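Local coordinates for 3-oxoacyl-[acyl-carrier-protein] synthase, mitochondrial (Arabidopsis thaliana, PDB 2IX4) that catalyses the condensation steps of mitochondrial fatty acid synthesis, adding two carbons from malonyl-ACP to a growing acyl chain, at residues 125-130 against 209-214; 226-231 against 242-247; 232-237 against 386-391; 270-275 against 371-376; 313-318 against 408-413. One frame throughout, in Å; residues are numbered along the deposited sequence.

Interaction 1: residues 125-130 against 209-214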
# COMPACT_ATOMS: atom_id res chain seq x y z
N GLY A 125 -0.57 4.25 9.00
CA GLY A 125 0.63 3.85 9.75
C GLY A 125 0.63 4.38 11.16
O GLY A 125 -0.26 4.06 11.95
N SER A 126 1.63 5.20 11.49
CA SER A 126 1.78 5.72 12.84
C SER A 126 2.06 7.22 12.86
O SER A 126 3.22 7.64 12.97
CB SER A 126 2.85 4.94 13.60
OG SER A 126 2.82 5.24 14.98
N ILE A 127 1.00 8.01 12.75
CA ILE A 127 1.10 9.47 12.78
C ILE A 127 1.68 9.99 14.11
O ILE A 127 2.46 10.94 14.11
CB ILE A 127 -0.27 10.16 12.48
CG1 ILE A 127 -0.72 9.84 11.05
CG2 ILE A 127 -0.17 11.68 12.68
CD1 ILE A 127 -1.97 10.60 10.58
N CYS A 128 1.31 9.35 15.22
CA CYS A 128 1.78 9.77 16.54
C CYS A 128 3.30 9.66 16.69
O CYS A 128 3.92 10.48 17.37
CB CYS A 128 1.07 9.00 17.66
SG CYS A 128 1.40 7.22 17.69
N ASP A 129 3.89 8.65 16.05
CA ASP A 129 5.34 8.49 16.03
C ASP A 129 6.02 9.57 15.20
O ASP A 129 7.11 10.04 15.56
CB ASP A 129 5.72 7.10 15.51
CG ASP A 129 5.56 6.02 16.56
OD1 ASP A 129 6.03 6.22 17.70
OD2 ASP A 129 4.97 4.97 16.25
N ILE A 130 5.39 9.97 14.10
CA ILE A 130 5.92 11.06 13.26
C ILE A 130 5.79 12.41 13.98
O ILE A 130 6.65 13.27 13.84
CB ILE A 130 5.25 11.11 11.87
CG1 ILE A 130 5.39 9.75 11.16
CG2 ILE A 130 5.86 12.22 11.00
CD1 ILE A 130 4.49 9.57 9.95
N SER A 209 -4.97 4.71 14.51
CA SER A 209 -4.80 6.11 14.15
C SER A 209 -5.67 7.04 14.99
O SER A 209 -6.15 8.07 14.51
CB SER A 209 -5.10 6.29 12.65
OG SER A 209 -4.35 7.37 12.12
N ILE A 210 -5.89 6.68 16.26
CA ILE A 210 -6.57 7.59 17.19
C ILE A 210 -5.53 8.39 17.97
O ILE A 210 -4.95 7.91 18.95
CB ILE A 210 -7.57 6.88 18.15
CG1 ILE A 210 -8.56 6.01 17.36
CG2 ILE A 210 -8.32 7.92 18.99
CD1 ILE A 210 -9.46 5.16 18.23
N ASP A 211 -5.31 9.62 17.51
CA ASP A 211 -4.32 10.52 18.09
C ASP A 211 -4.64 11.95 17.66
O ASP A 211 -5.46 12.16 16.77
CB ASP A 211 -2.90 10.13 17.65
CG ASP A 211 -2.77 9.97 16.14
OD1 ASP A 211 -2.80 10.98 15.40
OD2 ASP A 211 -2.64 8.81 15.69
N ALA A 212 -3.97 12.91 18.29
CA ALA A 212 -4.25 14.33 18.10
C ALA A 212 -4.36 14.76 16.64
O ALA A 212 -5.38 15.32 16.23
CB ALA A 212 -3.19 15.16 18.81
N LEU A 213 -3.32 14.48 15.86
CA LEU A 213 -3.25 14.97 14.48
C LEU A 213 -4.21 14.24 13.54
O LEU A 213 -4.74 14.84 12.61
CB LEU A 213 -1.81 14.92 13.95
CG LEU A 213 -1.51 15.79 12.73
CD1 LEU A 213 -2.02 17.23 12.92
CD2 LEU A 213 -0.02 15.78 12.41
N SER A 214 -4.42 12.95 13.79
CA SER A 214 -5.38 12.16 13.01
C SER A 214 -6.80 12.68 13.18
O SER A 214 -7.51 12.90 12.20
CB SER A 214 -5.32 10.69 13.40
OG SER A 214 -4.05 10.13 13.09
O HOH W 1 -1.44 6.60 12.80
O HOH W 2 -0.92 6.95 15.38

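Interaction 2: residues 226-231 against 242-247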
# COMPACT_ATOMS: atom_id res chain seq x y z
N THR A 226 -19.49 15.28 15.10
CA THR A 226 -19.18 16.33 16.09
C THR A 226 -20.30 16.66 17.08
O THR A 226 -20.03 17.10 18.20
CB THR A 226 -18.72 17.65 15.41
OG1 THR A 226 -19.84 18.29 14.79
CG2 THR A 226 -17.62 17.41 14.38
N LYS A 227 -21.56 16.46 16.67
CA LYS A 227 -22.70 16.91 17.48
C LYS A 227 -23.20 15.92 18.54
O LYS A 227 -24.14 16.22 19.27
CB LYS A 227 -23.85 17.37 16.57
CG LYS A 227 -24.68 16.25 15.94
CD LYS A 227 -25.44 16.78 14.73
CE LYS A 227 -26.55 15.84 14.29
NZ LYS A 227 -27.82 16.15 14.99
N PHE A 228 -22.56 14.75 18.61
CA PHE A 228 -22.93 13.73 19.60
C PHE A 228 -21.83 13.49 20.63
O PHE A 228 -21.73 12.39 21.19
CB PHE A 228 -23.28 12.41 18.90
CG PHE A 228 -24.45 12.50 17.95
CD1 PHE A 228 -24.24 12.43 16.58
CD2 PHE A 228 -25.75 12.66 18.43
CE1 PHE A 228 -25.32 12.51 15.69
CE2 PHE A 228 -26.83 12.75 17.55
CZ PHE A 228 -26.61 12.67 16.18
N ASN A 229 -21.02 14.51 20.90
CA ASN A 229 -19.90 14.38 21.84
C ASN A 229 -20.33 14.08 23.28
O ASN A 229 -19.58 13.43 24.03
CB ASN A 229 -18.99 15.62 21.78
CG ASN A 229 -18.17 15.69 20.49
OD1 ASN A 229 -17.98 14.69 19.80
ND2 ASN A 229 -17.67 16.88 20.18
N SER A 230 -21.52 14.53 23.65
CA SER A 230 -22.10 14.27 24.97
C SER A 230 -22.84 12.93 25.04
O SER A 230 -23.16 12.44 26.12
CB SER A 230 -23.04 15.41 25.37
OG SER A 230 -22.33 16.64 25.45
N SER A 231 -23.10 12.35 23.87
CA SER A 231 -23.77 11.05 23.76
C SER A 231 -23.02 10.12 22.81
O SER A 231 -23.53 9.79 21.74
CB SER A 231 -25.22 11.25 23.29
OG SER A 231 -25.95 12.06 24.19
N ASP A 242 -30.02 11.69 11.13
CA ASP A 242 -29.22 12.60 11.95
C ASP A 242 -27.72 12.31 11.98
O ASP A 242 -27.00 12.89 12.79
CB ASP A 242 -29.78 12.67 13.37
CG ASP A 242 -30.72 13.84 13.55
OD1 ASP A 242 -30.23 14.99 13.63
OD2 ASP A 242 -31.95 13.61 13.60
N ARG A 243 -27.25 11.45 11.08
CA ARG A 243 -25.81 11.18 10.93
C ARG A 243 -25.06 12.46 10.54
O ARG A 243 -25.58 13.29 9.80
CB ARG A 243 -25.56 10.05 9.92
CG ARG A 243 -25.95 10.36 8.47
CD ARG A 243 -25.96 9.11 7.61
NE ARG A 243 -26.27 9.39 6.21
CZ ARG A 243 -27.49 9.42 5.69
NH1 ARG A 243 -28.55 9.20 6.45
NH2 ARG A 243 -27.66 9.68 4.40
N ASP A 244 -23.84 12.62 11.07
CA ASP A 244 -23.07 13.84 10.82
C ASP A 244 -21.56 13.61 10.63
O ASP A 244 -20.74 14.50 10.87
CB ASP A 244 -23.33 14.88 11.93
CG ASP A 244 -22.62 14.56 13.24
OD1 ASP A 244 -22.55 13.37 13.64
OD2 ASP A 244 -22.12 15.51 13.88
N GLY A 245 -21.20 12.41 10.18
CA GLY A 245 -19.80 12.05 9.93
C GLY A 245 -19.44 10.78 10.67
O GLY A 245 -20.16 10.37 11.58
N PHE A 246 -18.34 10.15 10.29
CA PHE A 246 -17.95 8.90 10.95
C PHE A 246 -17.20 9.10 12.26
O PHE A 246 -16.77 10.21 12.59
CB PHE A 246 -17.23 7.92 9.99
CG PHE A 246 -15.87 8.37 9.54
CD1 PHE A 246 -14.74 8.11 10.32
CD2 PHE A 246 -15.70 9.00 8.31
CE1 PHE A 246 -13.47 8.49 9.89
CE2 PHE A 246 -14.44 9.39 7.87
CZ PHE A 246 -13.32 9.14 8.66
N VAL A 247 -17.07 8.02 13.02
CA VAL A 247 -16.34 8.02 14.27
C VAL A 247 -15.13 7.13 14.05
O VAL A 247 -15.28 5.97 13.67
CB VAL A 247 -17.21 7.46 15.42
CG1 VAL A 247 -16.42 7.37 16.71
CG2 VAL A 247 -18.46 8.33 15.62
O HOH W 3 -21.37 17.60 12.68

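Interaction 3: residues 232-237 against 386-391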
# COMPACT_ATOMS: atom_id res chain seq x y z
N PRO A 232 -21.80 9.68 23.21
CA PRO A 232 -20.93 8.89 22.32
C PRO A 232 -21.57 7.63 21.72
O PRO A 232 -21.35 7.33 20.55
CB PRO A 232 -19.74 8.52 23.22
CG PRO A 232 -20.20 8.78 24.61
CD PRO A 232 -21.17 9.90 24.52
N GLN A 233 -22.37 6.92 22.52
CA GLN A 233 -23.00 5.67 22.07
C GLN A 233 -24.00 5.88 20.93
O GLN A 233 -24.45 4.92 20.30
CB GLN A 233 -23.69 4.97 23.25
CG GLN A 233 -22.73 4.44 24.30
CD GLN A 233 -22.16 3.08 23.95
OE1 GLN A 233 -22.84 2.06 24.06
NE2 GLN A 233 -20.90 3.06 23.53
N GLU A 234 -24.33 7.14 20.66
CA GLU A 234 -25.27 7.49 19.60
C GLU A 234 -24.62 8.27 18.45
O GLU A 234 -25.31 8.77 17.56
CB GLU A 234 -26.45 8.26 20.19
CG GLU A 234 -27.44 7.37 20.93
CD GLU A 234 -28.43 8.14 21.78
OE1 GLU A 234 -29.05 9.09 21.25
OE2 GLU A 234 -28.58 7.79 22.97
N ALA A 235 -23.29 8.35 18.47
CA ALA A 235 -22.53 9.16 17.51
C ALA A 235 -22.42 8.55 16.11
O ALA A 235 -22.41 9.27 15.11
CB ALA A 235 -21.14 9.47 18.06
N SER A 236 -22.33 7.22 16.05
CA SER A 236 -22.21 6.50 14.79
C SER A 236 -23.57 5.88 14.46
O SER A 236 -24.04 4.98 15.15
CB SER A 236 -21.11 5.44 14.87
OG SER A 236 -20.88 4.83 13.61
N ARG A 237 -24.19 6.39 13.40
CA ARG A 237 -25.56 6.01 13.05
C ARG A 237 -25.74 5.87 11.54
O ARG A 237 -26.37 6.72 10.90
CB ARG A 237 -26.55 7.03 13.63
CG ARG A 237 -26.18 8.49 13.37
CD ARG A 237 -27.15 9.46 14.03
NE ARG A 237 -27.19 9.26 15.47
CZ ARG A 237 -28.29 9.00 16.17
NH1 ARG A 237 -29.48 8.92 15.58
NH2 ARG A 237 -28.19 8.83 17.48
N ASN A 386 -28.53 2.55 15.90
CA ASN A 386 -28.94 3.96 15.89
C ASN A 386 -29.74 4.46 14.68
O ASN A 386 -29.70 5.64 14.35
CB ASN A 386 -27.73 4.87 16.16
CG ASN A 386 -27.10 4.63 17.51
OD1 ASN A 386 -27.79 4.42 18.51
ND2 ASN A 386 -25.77 4.66 17.55
N VAL A 387 -30.48 3.55 14.04
CA VAL A 387 -31.39 3.95 12.96
C VAL A 387 -32.77 4.23 13.54
O VAL A 387 -33.67 3.38 13.51
CB VAL A 387 -31.47 2.90 11.82
CG1 VAL A 387 -32.13 3.50 10.59
CG2 VAL A 387 -30.09 2.38 11.47
N LYS A 388 -32.93 5.42 14.10
CA LYS A 388 -34.19 5.84 14.71
C LYS A 388 -35.10 6.45 13.67
O LYS A 388 -36.32 6.26 13.70
CB LYS A 388 -33.92 6.84 15.84
CG LYS A 388 -32.92 6.34 16.86
CD LYS A 388 -32.19 7.49 17.54
CE LYS A 388 -30.99 6.98 18.32
NZ LYS A 388 -30.45 8.04 19.22
N ASN A 389 -34.50 7.19 12.74
CA ASN A 389 -35.21 7.81 11.63
C ASN A 389 -34.47 7.52 10.33
O ASN A 389 -33.59 8.28 9.94
CB ASN A 389 -35.35 9.32 11.85
CG ASN A 389 -36.18 9.66 13.07
OD1 ASN A 389 -37.40 9.45 13.08
ND2 ASN A 389 -35.54 10.19 14.10
N PRO A 390 -34.83 6.41 9.67
CA PRO A 390 -34.17 5.97 8.44
C PRO A 390 -34.20 7.03 7.34
O PRO A 390 -35.17 7.79 7.24
CB PRO A 390 -34.98 4.75 8.02
CG PRO A 390 -35.60 4.26 9.28
CD PRO A 390 -35.92 5.49 10.05
N ASP A 391 -33.15 7.07 6.53
CA ASP A 391 -33.02 7.99 5.40
C ASP A 391 -34.23 7.90 4.47
O ASP A 391 -34.74 6.81 4.22
CB ASP A 391 -31.72 7.68 4.64
CG ASP A 391 -31.35 8.76 3.63
OD1 ASP A 391 -31.93 8.77 2.53
OD2 ASP A 391 -30.47 9.59 3.95

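Interaction 4: residues 270-275 against 371-376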
# COMPACT_ATOMS: atom_id res chain seq x y z
N ILE A 270 -13.55 -25.30 6.94
CA ILE A 270 -13.69 -24.22 5.98
C ILE A 270 -14.92 -23.38 6.32
O ILE A 270 -16.03 -23.90 6.45
CB ILE A 270 -13.79 -24.77 4.54
CG1 ILE A 270 -12.47 -25.47 4.15
CG2 ILE A 270 -14.12 -23.66 3.55
CD1 ILE A 270 -12.59 -26.44 2.99
N TYR A 271 -14.70 -22.07 6.49
CA TYR A 271 -15.78 -21.14 6.80
C TYR A 271 -16.62 -20.85 5.57
O TYR A 271 -17.85 -20.96 5.61
CB TYR A 271 -15.22 -19.83 7.37
CG TYR A 271 -14.71 -19.92 8.79
CD1 TYR A 271 -13.35 -20.10 9.05
CD2 TYR A 271 -15.58 -19.82 9.88
CE1 TYR A 271 -12.87 -20.17 10.35
CE2 TYR A 271 -15.11 -19.90 11.19
CZ TYR A 271 -13.76 -20.07 11.41
OH TYR A 271 -13.28 -20.15 12.70
N ALA A 272 -15.96 -20.50 4.47
CA ALA A 272 -16.61 -20.05 3.25
C ALA A 272 -15.60 -19.99 2.10
O ALA A 272 -14.40 -20.13 2.32
CB ALA A 272 -17.25 -18.67 3.45
N GLU A 273 -16.10 -19.78 0.89
CA GLU A 273 -15.26 -19.53 -0.28
C GLU A 273 -15.32 -18.05 -0.61
O GLU A 273 -16.37 -17.42 -0.48
CB GLU A 273 -15.75 -20.36 -1.47
CG GLU A 273 -14.93 -20.17 -2.75
CD GLU A 273 -15.48 -20.92 -3.96
OE1 GLU A 273 -16.60 -21.47 -3.88
OE2 GLU A 273 -14.78 -20.96 -4.99
N LEU A 274 -14.18 -17.48 -1.01
CA LEU A 274 -14.16 -16.13 -1.55
C LEU A 274 -14.36 -16.23 -3.06
O LEU A 274 -13.49 -16.74 -3.77
CB LEU A 274 -12.85 -15.42 -1.21
CG LEU A 274 -12.88 -13.88 -1.18
CD1 LEU A 274 -11.66 -13.37 -0.42
CD2 LEU A 274 -12.94 -13.26 -2.57
N CYS A 275 -15.50 -15.73 -3.53
CA CYS A 275 -15.95 -15.94 -4.91
C CYS A 275 -15.86 -14.71 -5.79
O CYS A 275 -15.90 -14.82 -7.02
CB CYS A 275 -17.40 -16.45 -4.91
SG CYS A 275 -17.64 -18.03 -4.09
N PHE A 371 -17.05 -10.30 9.48
CA PHE A 371 -18.47 -10.25 9.84
C PHE A 371 -19.33 -10.94 8.79
O PHE A 371 -20.28 -11.65 9.13
CB PHE A 371 -18.95 -8.80 10.05
CG PHE A 371 -18.37 -8.12 11.27
CD1 PHE A 371 -18.40 -6.72 11.36
CD2 PHE A 371 -17.81 -8.85 12.31
CE1 PHE A 371 -17.87 -6.07 12.48
CE2 PHE A 371 -17.28 -8.20 13.43
CZ PHE A 371 -17.31 -6.81 13.51
N SER A 372 -19.00 -10.72 7.51
CA SER A 372 -19.70 -11.34 6.39
C SER A 372 -19.51 -12.86 6.34
O SER A 372 -20.46 -13.61 6.09
CB SER A 372 -19.26 -10.70 5.07
OG SER A 372 -19.52 -9.31 5.08
N ILE A 373 -18.28 -13.31 6.60
CA ILE A 373 -17.96 -14.74 6.69
C ILE A 373 -18.71 -15.38 7.86
O ILE A 373 -19.22 -16.50 7.75
CB ILE A 373 -16.43 -14.98 6.83
CG1 ILE A 373 -15.70 -14.52 5.57
CG2 ILE A 373 -16.12 -16.46 7.11
CD1 ILE A 373 -14.24 -14.13 5.80
N LEU A 374 -18.77 -14.66 8.98
CA LEU A 374 -19.46 -15.15 10.18
C LEU A 374 -20.98 -15.19 10.01
O LEU A 374 -21.65 -16.05 10.59
CB LEU A 374 -19.08 -14.32 11.41
CG LEU A 374 -17.67 -14.56 11.98
CD1 LEU A 374 -17.32 -13.50 13.02
CD2 LEU A 374 -17.54 -15.96 12.57
N ALA A 375 -21.51 -14.26 9.22
CA ALA A 375 -22.93 -14.26 8.86
C ALA A 375 -23.31 -15.56 8.14
O ALA A 375 -24.33 -16.18 8.45
CB ALA A 375 -23.27 -13.05 7.99
N ILE A 376 -22.48 -15.96 7.18
CA ILE A 376 -22.62 -17.24 6.49
C ILE A 376 -22.48 -18.40 7.47
O ILE A 376 -23.33 -19.29 7.51
CB ILE A 376 -21.58 -17.38 5.34
CG1 ILE A 376 -21.86 -16.35 4.23
CG2 ILE A 376 -21.60 -18.80 4.77
CD1 ILE A 376 -20.73 -16.18 3.24

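Interaction 5: residues 313-318 against 408-413. With K (potassium ion), chain D.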
# COMPACT_ATOMS: atom_id res chain seq x y z
N GLN A 313 -29.44 -13.71 -5.84
CA GLN A 313 -28.82 -14.82 -5.12
C GLN A 313 -27.95 -14.35 -3.95
O GLN A 313 -27.28 -15.16 -3.31
CB GLN A 313 -28.01 -15.70 -6.07
CG GLN A 313 -28.87 -16.58 -6.98
CD GLN A 313 -28.05 -17.30 -8.04
OE1 GLN A 313 -27.43 -16.67 -8.90
NE2 GLN A 313 -28.06 -18.62 -7.99
N ILE A 314 -27.98 -13.05 -3.66
CA ILE A 314 -27.21 -12.48 -2.56
C ILE A 314 -28.08 -12.30 -1.32
O ILE A 314 -29.07 -11.57 -1.34
CB ILE A 314 -26.51 -11.14 -2.96
CG1 ILE A 314 -25.64 -11.33 -4.21
CG2 ILE A 314 -25.68 -10.58 -1.80
CD1 ILE A 314 -24.60 -12.46 -4.13
N ASP A 315 -27.70 -12.99 -0.25
CA ASP A 315 -28.50 -13.01 0.97
C ASP A 315 -28.24 -11.82 1.88
O ASP A 315 -29.19 -11.24 2.42
CB ASP A 315 -28.26 -14.32 1.74
CG ASP A 315 -28.83 -15.53 1.03
OD1 ASP A 315 -29.71 -15.37 0.16
OD2 ASP A 315 -28.39 -16.66 1.34
N TYR A 316 -26.97 -11.45 2.04
CA TYR A 316 -26.58 -10.38 2.96
C TYR A 316 -25.52 -9.44 2.38
O TYR A 316 -24.55 -9.88 1.77
CB TYR A 316 -26.10 -10.97 4.30
CG TYR A 316 -25.52 -9.93 5.25
CD1 TYR A 316 -26.31 -8.89 5.75
CD2 TYR A 316 -24.18 -9.99 5.64
CE1 TYR A 316 -25.78 -7.93 6.61
CE2 TYR A 316 -23.64 -9.03 6.50
CZ TYR A 316 -24.45 -8.01 6.98
OH TYR A 316 -23.93 -7.06 7.83
N VAL A 317 -25.73 -8.14 2.57
CA VAL A 317 -24.75 -7.13 2.20
C VAL A 317 -24.32 -6.36 3.45
O VAL A 317 -25.14 -5.73 4.11
CB VAL A 317 -25.29 -6.16 1.12
CG1 VAL A 317 -24.34 -4.99 0.90
CG2 VAL A 317 -25.54 -6.89 -0.20
N ASN A 318 -23.03 -6.44 3.78
CA ASN A 318 -22.46 -5.58 4.80
C ASN A 318 -21.99 -4.29 4.13
O ASN A 318 -20.96 -4.27 3.47
CB ASN A 318 -21.34 -6.29 5.56
CG ASN A 318 -20.81 -5.48 6.73
OD1 ASN A 318 -20.01 -4.56 6.55
ND2 ASN A 318 -21.24 -5.83 7.94
N LEU A 408 -30.89 -17.91 6.83
CA LEU A 408 -29.90 -18.61 6.02
C LEU A 408 -29.12 -17.59 5.21
O LEU A 408 -29.70 -16.82 4.44
CB LEU A 408 -30.57 -19.63 5.09
CG LEU A 408 -31.06 -20.95 5.68
CD1 LEU A 408 -31.64 -21.83 4.58
CD2 LEU A 408 -29.94 -21.70 6.42
N VAL A 409 -27.81 -17.56 5.42
CA VAL A 409 -26.91 -16.71 4.64
C VAL A 409 -25.97 -17.62 3.87
O VAL A 409 -24.99 -18.13 4.42
CB VAL A 409 -26.11 -15.72 5.53
CG1 VAL A 409 -25.31 -14.76 4.66
CG2 VAL A 409 -27.02 -14.94 6.46
N ARG A 410 -26.27 -17.85 2.60
CA ARG A 410 -25.39 -18.66 1.75
C ARG A 410 -24.39 -17.79 0.99
O ARG A 410 -23.34 -18.27 0.58
CB ARG A 410 -26.19 -19.58 0.82
CG ARG A 410 -27.05 -18.88 -0.22
CD ARG A 410 -28.23 -19.76 -0.62
NE ARG A 410 -29.03 -19.15 -1.68
CZ ARG A 410 -30.15 -18.45 -1.48
NH1 ARG A 410 -30.63 -18.27 -0.26
NH2 ARG A 410 -30.79 -17.94 -2.52
N THR A 411 -24.73 -16.51 0.82
CA THR A 411 -23.87 -15.55 0.15
C THR A 411 -23.83 -14.23 0.92
O THR A 411 -24.88 -13.72 1.35
CB THR A 411 -24.34 -15.27 -1.29
OG1 THR A 411 -25.74 -14.98 -1.28
CG2 THR A 411 -24.09 -16.48 -2.18
N ALA A 412 -22.63 -13.68 1.10
CA ALA A 412 -22.45 -12.40 1.80
C ALA A 412 -21.46 -11.52 1.06
O ALA A 412 -20.36 -11.96 0.73
CB ALA A 412 -22.00 -12.63 3.23
N MET A 413 -21.86 -10.28 0.79
CA MET A 413 -21.02 -9.31 0.09
C MET A 413 -20.65 -8.15 1.02
O MET A 413 -21.49 -7.68 1.79
CB MET A 413 -21.75 -8.79 -1.16
CG MET A 413 -21.00 -7.71 -1.94
SD MET A 413 -21.92 -7.10 -3.37
CE MET A 413 -21.57 -8.37 -4.58
K K D . -18.40 -3.41 4.50

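Interaction 1: residues 125-130 against 209-214
Ser209 meets Ile127 chiefly through a water: OG bonds water 1, which accepts the N-H of Ile127 and donates to Gly125 O. A short hydroxyl suits the place, reaching the water while Ile127 CD1 stands 4.3 Å from OG. Asp211 follows, the N-cap of helix 212-220, its CB beside the CB of Cys128. CG sits between the backbone N and the carbonyl carbon (chi1 51°), and the two oxygens part company from there. OD1 turns back to its own helix and accepts Ser214 N at 3.0 Å, on the anti side, and Ser214 OG at 2.8 Å, on the syn side, both from one face of the carboxylate. OD2 receives a bond of 2.6 Å from water 2, which in turn accepts the N-H of Cys128. An alanine at Asp211 would probably leave Ser214 N and OG without this acceptor, take one partner from water 2, and leave the start of helix 212-220 less firmly capped. Next, Leu213 sets its CB 3.8 Å from Ile127 CG2, the two side chains crossing at about a right angle; Leu213 also packs on Phe149 of the second subunit. Ser214 ends the walk, OG 3.3 Å from Ile127 CD1. Two helix N-termini thus share one buried carboxylate, directly on one side and through water on the other, and their N-H groups are likely to favour its negative charge.

Interaction 2: residues 226-231 against 242-247
The long loop between helix 212-220 and strand 251-259 doubles back on itself where Asp244 grips the backbone of Thr226 and Lys227. Its OD2 accepts Thr226 N at 2.9 Å and Lys227 N at 3.0 Å, both bonds nearly straight (167° and 166°), and the two donors come from opposite faces of the carboxylate plane. A water that also bonds Thr226 OG1 donates to the same oxygen. OD1 takes the hydroxyl of Ser225 and lies against the edge of the Phe228 ring, 3.5 Å from CD1, with ring and carboxylate planes perpendicular. A short acid is apt here, because both oxygens find donors within one bend of the chain. An alanine at Asp244 would probably leave the N-H groups of Thr226 and Lys227 and the hydroxyl of Ser225 without this acceptor, freeing the bend to shift.

Further along the ring edge, Asp242 O lies in the plane of Phe228, 3.4 Å from CE1. Over one face of the ring stands Lys227 CG, offset toward the rim. The lysine chain then runs out past Asp244, and a turn at its last torsion (chi4 89°) places NZ 3.0 Å from Asp242 OD1. This salt bridge, made on the anti side of the carboxylate, lies at the surface. Phe228 also opens a type I turn that Ser231 N closes onto its carbonyl oxygen. The arrangement is that of an irregular loop of the ketosynthase fold, fixed by side-chain-to-backbone bonds where no strand pairing is present.

Interaction 3: residues 232-237 against 386-391
Asn386 clamps the 232-237 backbone through hydrogen bonds from a single amide nitrogen. ND2 gives one N-H to Gln233 O at 3.1 Å, on a lone pair in the carbonyl plane, and the other to Ser236 O at 3.0 Å, from above the carbonyl plane. Both acceptors lie in the amide plane, which uses the two protons of a primary amide fully; asparagine also tolerates the positive phi (68°) found here. Within 232-237, Arg237 NE and NH2 both grip Glu234 O, side-on, each at 2.9 Å.

Packing comes next: Asn386 CB rests over the centre of the Arg237 guanidinium, 4.1 Å above its plane, and the CB atoms of Arg237 and Asn386 are 3.5 Å apart.

The charges form a network. Extended Lys388 brings NZ to Glu234 OE1 at 2.7 Å, but also to the edge of the guanidinium, 3.0 Å from Arg237 NH2. That like-charged approach is probably offset by Glu234, which has a long ion pair to Arg237, and by Asp240, which bridges Arg237 NH1. Such a salt-bridge network, backed by an amide clamp, ties two loops of the ketosynthase fold together, with Ser236 bonded to Lys354 O on the side of the catalytic region.

Interaction 4: residues 270-275 against 371-376
The ring of Tyr271 is the flat group of this contact, and the CG2 methyl of Ile373 approaches it obliquely, 4.1 Å from CG. The same methyl comes closer still to Tyr271 CB, at 3.5 Å, and the two side chains cross at about a right angle. His377, one turn further along the helix, meets the tyrosine ring edge-to-face, and the tyrosine hydroxyl is bonded to Asp102 OD2. Tyrosine therefore suits the spot twice over: its CB and ring root pack against the isoleucine, while its polar end finds an acceptor in Asp102.

Ile373 turns CG2 toward the strand because that branch stands anti to its backbone N, with CG1 beside the N (chi1 -65°). Next to Tyr271, Ala272 contributes its methyl: CB is 4.4 Å from Ile373 CG2 and 4.3 Å from Ile376 CD1. A residue this small lets the helix come close, with the CA atoms of Ala272 and Ile373 6.5 Å apart. Ile373 and Ile376, three positions apart, fall on the same side of the helix and form a branched apolar surface there. Ile376 CG2 adds a looser touch, 4.4 Å from Tyr271 O.

Phe428 of strand 422-429 touches both isoleucines, so the helix spans more than one strand. Leu374 instead packs on Leu8, Val18 and Trp22. The whole is helix-on-sheet packing at the start of strand 272-281, consistent with the layered alpha-beta architecture of the thiolase fold.

Interaction 5: residues 313-318 against 408-413
Asp315 lays its OD1 over one face of the Arg410 guanidinium, 3.1 Å from NH1. The oxygen lies well out of the guanidinium plane, and the planes are 67° apart, so this salt bridge rests on charge alone. OD2 makes the directed bond, taking Arg410 N at 2.7 Å through its anti lone pair, nearly straight at 171°. An aspartate thus serves backbone and side chain of one residue.

Thr411 works in both directions. With OG1 set between backbone N and carbonyl carbon (chi1 50°), it donates to Gln313 O at 2.6 Å and accepts Asp315 N at 3.0 Å.

Beyond these, the strands pair in parallel: Tyr316 N bonds Thr411 O, Met413 N bonds Tyr316 O at 2.9 Å, and Asn318 N bonds Met413 O at 2.8 Å. Ala412 CB sits at the edge of the Tyr316 ring, while Val317 and Met413 pack on the other face of the sheet. Asn318 is a potassium ligand through its backbone O, 2.9 Å from the metal, and OD1; its ND2 bonds Tyr316 OH, itself bonded to Ser351 OG, which helps orient the amide. Ala319, Glu368, Ser414 and Asn415 complete this site, where strand 316-318 ends beside strand 411-418, its parallel neighbour in the core sheet.

In the fold
Interactions 4 and 5 meet on one sheet, their centres about 9 Å apart: helix residues Ser372, Ala375 and Ile376 rest on Val409, Ala412 and Asn318. Interactions 2 and 3 form a second pair, also about 9 Å between centres, joined by the salt bridge from Arg243 NH2 to Asp391 OD2 (2.9 Å) and by Phe228 against Arg237. Interaction 1 stands apart near the dimer interface, its Ser209 side chain about 7 Å from the bound hexanoic acid. Three of the contacts approach the predicted catalytic residues: between side chains, Ser209 is about 10 Å from Cys179, Ser236 about 7 Å from His359, and Asn318, the potassium ligand of interaction 5, about 7 Å from His320.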